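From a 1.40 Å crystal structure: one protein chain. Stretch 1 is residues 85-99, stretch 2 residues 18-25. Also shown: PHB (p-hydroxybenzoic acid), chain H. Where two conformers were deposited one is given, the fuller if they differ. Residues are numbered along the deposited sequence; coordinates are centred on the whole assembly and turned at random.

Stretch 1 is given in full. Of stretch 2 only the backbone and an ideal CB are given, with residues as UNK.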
# COMPACT_ATOMS: atom_id res chain seq x y z
N VAL A 85 -14.98 -0.92 -14.52
CA VAL A 85 -14.02 -0.27 -13.61
C VAL A 85 -12.91 -1.26 -13.40
O VAL A 85 -13.15 -2.47 -13.44
CB VAL A 85 -14.68 0.03 -12.21
CG1 VAL A 85 -13.66 0.60 -11.19
CG2 VAL A 85 -15.89 1.00 -12.39
N LEU A 86 -11.69 -0.74 -13.24
CA LEU A 86 -10.51 -1.56 -13.00
C LEU A 86 -9.87 -1.21 -11.66
O LEU A 86 -9.64 -0.04 -11.37
CB LEU A 86 -9.49 -1.33 -14.11
CG LEU A 86 -8.13 -2.01 -14.01
CD1 LEU A 86 -8.27 -3.51 -14.08
CD2 LEU A 86 -7.28 -1.51 -15.17
N ILE A 87 -9.69 -2.21 -10.82
CA ILE A 87 -9.04 -2.03 -9.51
C ILE A 87 -7.84 -2.97 -9.42
O ILE A 87 -7.99 -4.20 -9.49
CB ILE A 87 -10.02 -2.23 -8.33
CG1 ILE A 87 -11.19 -1.25 -8.46
CG2 ILE A 87 -9.28 -2.10 -6.98
CD1 ILE A 87 -12.23 -1.41 -7.39
N GLY A 88 -6.65 -2.42 -9.29
CA GLY A 88 -5.45 -3.23 -9.10
C GLY A 88 -4.25 -2.33 -9.13
O GLY A 88 -4.34 -1.13 -9.45
N THR A 89 -3.08 -2.79 -8.68
CA THR A 89 -2.81 -4.07 -8.06
C THR A 89 -1.84 -3.86 -6.88
O THR A 89 -1.71 -2.72 -6.39
CB THR A 89 -2.27 -5.03 -9.09
OG1 THR A 89 -2.03 -6.33 -8.47
CG2 THR A 89 -0.97 -4.55 -9.72
N VAL A 90 -1.18 -4.91 -6.42
CA VAL A 90 -0.21 -4.84 -5.33
C VAL A 90 1.20 -4.52 -5.72
O VAL A 90 1.79 -3.60 -5.17
CB VAL A 90 -0.24 -6.17 -4.53
CG1 VAL A 90 0.90 -6.27 -3.52
CG2 VAL A 90 -1.59 -6.32 -3.80
N HIS A 91 1.75 -5.26 -6.66
CA HIS A 91 3.17 -5.16 -7.06
C HIS A 91 3.38 -3.99 -8.03
O HIS A 91 2.67 -3.89 -9.02
CB HIS A 91 3.55 -6.51 -7.69
CG HIS A 91 4.98 -6.66 -8.09
ND1 HIS A 91 5.54 -6.01 -9.18
CD2 HIS A 91 5.94 -7.51 -7.64
CE1 HIS A 91 6.78 -6.42 -9.34
NE2 HIS A 91 7.06 -7.31 -8.41
N SER A 92 4.31 -3.12 -7.71
CA SER A 92 4.52 -1.91 -8.48
C SER A 92 4.89 -2.14 -9.92
O SER A 92 4.53 -1.35 -10.77
CB SER A 92 5.61 -1.04 -7.86
OG SER A 92 5.16 -0.27 -6.79
N GLY A 93 5.64 -3.20 -10.21
CA GLY A 93 5.97 -3.48 -11.60
C GLY A 93 4.74 -3.89 -12.41
O GLY A 93 4.59 -3.44 -13.56
N VAL A 94 3.88 -4.73 -11.85
CA VAL A 94 2.62 -5.05 -12.55
C VAL A 94 1.78 -3.80 -12.69
O VAL A 94 1.22 -3.54 -13.77
CB VAL A 94 1.83 -6.12 -11.76
CG1 VAL A 94 0.48 -6.47 -12.43
CG2 VAL A 94 2.65 -7.36 -11.56
N ALA A 95 1.65 -3.03 -11.63
CA ALA A 95 0.79 -1.85 -11.65
C ALA A 95 1.21 -0.83 -12.66
O ALA A 95 0.33 -0.21 -13.30
CB ALA A 95 0.72 -1.23 -10.28
N MSE A 96 2.50 -0.61 -12.86
CA MSE A 96 2.88 0.42 -13.82
C MSE A 96 2.53 -0.02 -15.26
O MSE A 96 2.15 0.80 -16.10
CB MSE A 96 4.35 0.81 -13.67
CG MSE A 96 5.33 -0.24 -14.01
SE MSE A 96 7.13 0.47 -13.73
CE MSE A 96 7.18 0.59 -11.82
N ALA A 97 2.60 -1.31 -15.53
CA ALA A 97 2.20 -1.80 -16.85
C ALA A 97 0.70 -1.71 -17.01
O ALA A 97 0.19 -1.40 -18.11
CB ALA A 97 2.69 -3.23 -16.98
N MSE A 98 -0.03 -1.97 -15.94
CA MSE A 98 -1.50 -1.88 -15.97
C MSE A 98 -1.92 -0.46 -16.21
O MSE A 98 -2.79 -0.20 -17.06
CB MSE A 98 -2.07 -2.39 -14.63
CG MSE A 98 -3.56 -2.48 -14.58
SE MSE A 98 -4.30 -2.46 -12.77
CE MSE A 98 -4.13 -0.55 -12.51
N VAL A 99 -1.38 0.48 -15.47
CA VAL A 99 -1.76 1.88 -15.60
C VAL A 99 -1.37 2.43 -16.96
O VAL A 99 -2.11 3.25 -17.51
CB VAL A 99 -1.12 2.71 -14.47
CG1 VAL A 99 -1.26 4.21 -14.75
CG2 VAL A 99 -1.74 2.36 -13.17
N UNK A 18 -19.54 -4.37 -13.64
CA UNK A 18 -18.43 -5.31 -13.65
C UNK A 18 -17.17 -4.61 -13.22
O UNK A 18 -16.66 -3.72 -13.89
CB UNK A 18 -18.25 -5.94 -15.03
N UNK A 19 -16.69 -5.02 -12.07
CA UNK A 19 -15.49 -4.45 -11.47
C UNK A 19 -14.37 -5.47 -11.65
O UNK A 19 -14.41 -6.57 -11.07
CB UNK A 19 -15.70 -4.10 -10.00
N UNK A 20 -13.40 -5.14 -12.49
CA UNK A 20 -12.27 -6.00 -12.70
C UNK A 20 -11.25 -5.82 -11.61
O UNK A 20 -10.88 -4.68 -11.34
CB UNK A 20 -11.64 -5.74 -14.07
N UNK A 21 -10.84 -6.90 -10.98
CA UNK A 21 -9.87 -6.88 -9.88
C UNK A 21 -8.67 -7.58 -10.33
O UNK A 21 -8.70 -8.81 -10.50
CB UNK A 21 -10.41 -7.52 -8.60
N UNK A 22 -7.59 -6.86 -10.56
CA UNK A 22 -6.31 -7.46 -10.90
C UNK A 22 -5.45 -7.42 -9.67
O UNK A 22 -5.01 -6.34 -9.25
CB UNK A 22 -5.64 -6.74 -12.07
N UNK A 23 -5.24 -8.56 -9.06
CA UNK A 23 -4.58 -8.64 -7.76
C UNK A 23 -3.83 -9.93 -7.68
O UNK A 23 -4.14 -10.87 -8.42
CB UNK A 23 -5.58 -8.53 -6.61
N UNK A 24 -2.87 -10.02 -6.74
CA UNK A 24 -2.19 -11.30 -6.52
C UNK A 24 -3.05 -12.23 -5.69
O UNK A 24 -3.19 -12.04 -4.49
CB UNK A 24 -0.84 -11.09 -5.83
N UNK A 25 -3.61 -13.27 -6.33
CA UNK A 25 -4.37 -14.29 -5.62
C UNK A 25 -3.52 -15.55 -5.41
O UNK A 25 -4.01 -16.56 -4.96
CB UNK A 25 -5.65 -14.63 -6.39
C1' PHB H . 4.60 -2.57 -4.24
O1' PHB H . 5.15 -3.37 -5.03
O2' PHB H . 4.27 -1.36 -4.58
C1 PHB H . 4.27 -2.94 -2.85
C2 PHB H . 4.09 -4.29 -2.53
C3 PHB H . 3.80 -4.65 -1.22
C4 PHB H . 3.71 -3.69 -0.26
C5 PHB H . 3.86 -2.35 -0.56
C6 PHB H . 4.14 -2.01 -1.85
O4 PHB H . 3.43 -4.03 1.01

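Stretch 2 is a strand through position 23, parallel to that of stretch 1, and from 19 to 22 the CA-to-CB directions alternate between the two faces.

At position 18 the CB points sideways and nothing of stretch 1 lies within 5.5 Å of it, so a long polar chain would fit as well as an apolar one. The residue is Lys18, whose side chain leads away from stretch 1 and whose NZ is hydrogen-bonded elsewhere in the structure. Its backbone still takes part: Val85 N gives a weak hydrogen bond of 3.3 Å to Lys18 O.

Position 19 sends its CB to the face that carries Val85 and Ile87, with Ile87 CD1 5.1 Å from the ideal CB. Extended backbone angles (-106/111) and apolar neighbours favour valine, isoleucine or leucine. The residue is Val19, a branched side chain suited to a strand. Its CG1 lies 3.7 Å from Ile87 CD1, and its CG2 packs more loosely, 4.4 Å from Val85 CB.

At position 20 the direction of a CB is toward the face of Leu86, and an ideal CB would sit 3.7 Å from Val85 O and 4.0 Å from Leu86 CD1. Phi/psi of -81/128 needs no glycine, but the N must donate to Val85 O, so proline is excluded; a small residue such as alanine is also plausible. The residue is Gly20, and its work is done by the backbone: Gly20 N donates to Val85 O at 2.8 Å, and Ile87 N donates to Gly20 O at 2.8 Å. One residue thus bonds through its N and O to Val85 and Ile87, the neighbours of its partner Leu86, as in a parallel ladder.

Position 21 returns to the face of Val85 and Ile87. The ideal CB is 4.2 Å from Ile87 O, and a chain long enough to reach back over Ile87 would find apolar surface; leucine, isoleucine or methionine would serve. In Leu21 (chi1 m, chi2 t) the end comes nearer than the CB suggests, placing CD2 3.7 Å from Ile87 CB.

Position 22 points to the face of Leu86, where the helix of stretch 1 offers Val94 and Met98, a selenomethionine; Met98 SE is 4.5 Å from the ideal CB of position 22. A medium-sized apolar chain suits this hollow. Leu22 has the largest area of stretch 2 covered by stretch 1: its CD2 reaches Met98 SE at 3.9 Å and Val94 CG1 at 4.2 Å, tying helix to strand, while Leu22 N donates to Ile87 O at 2.9 Å.

At position 23 the CB points sideways, 4.6 Å from Thr89 OG1 and 5.4 Å from Val90 CG2. Several apolar chains could reach Val90. The residue is Leu23, whose end comes nearer than its sideways CB suggests: Leu23 CD2 is 4.2 Å from Val90 CG2.

Position 24 leaves the strand with its CB toward stretch 1, 5.1 Å from Val90 CB. Its phi of -78° permits proline among other compact residues. Pro24 sets its CD 3.4 Å from Val90 CG2, a close apolar contact.

Position 25 is out of reach, and many residues would do. Tyr25 makes no contact with stretch 1.

Stretch 2 (18-25) KVGLLLPY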
# COMPACT_ATOMS: atom_id res chain seq x y z
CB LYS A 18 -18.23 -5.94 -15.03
CG LYS A 18 -19.43 -6.69 -15.54
CD LYS A 18 -19.12 -7.32 -16.89
CE LYS A 18 -18.21 -8.52 -16.72
NZ LYS A 18 -18.25 -9.33 -18.00
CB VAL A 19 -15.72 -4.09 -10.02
CG1 VAL A 19 -14.42 -3.52 -9.43
CG2 VAL A 19 -16.83 -3.05 -9.87
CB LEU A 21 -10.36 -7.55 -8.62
CG LEU A 21 -11.59 -7.07 -7.92
CD1 LEU A 21 -11.69 -7.74 -6.53
CD2 LEU A 21 -11.49 -5.57 -7.73
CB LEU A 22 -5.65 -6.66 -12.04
CG LEU A 22 -4.32 -7.19 -12.57
CD1 LEU A 22 -4.52 -8.54 -13.28
CD2 LEU A 22 -3.59 -6.20 -13.50
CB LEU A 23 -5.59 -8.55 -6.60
CG LEU A 23 -6.26 -7.18 -6.39
CD1 LEU A 23 -7.41 -7.34 -5.42
CD2 LEU A 23 -5.22 -6.21 -5.86
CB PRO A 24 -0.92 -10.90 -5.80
CG PRO A 24 -1.27 -9.62 -5.08
CD PRO A 24 -2.27 -8.92 -5.96
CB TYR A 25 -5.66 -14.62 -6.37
CG TYR A 25 -6.65 -13.46 -6.33
CD1 TYR A 25 -7.28 -13.13 -5.13
CD2 TYR A 25 -6.96 -12.69 -7.46
CE1 TYR A 25 -8.16 -12.06 -5.04
CE2 TYR A 25 -7.87 -11.63 -7.35
CZ TYR A 25 -8.45 -11.34 -6.13
OH TYR A 25 -9.34 -10.30 -6.03
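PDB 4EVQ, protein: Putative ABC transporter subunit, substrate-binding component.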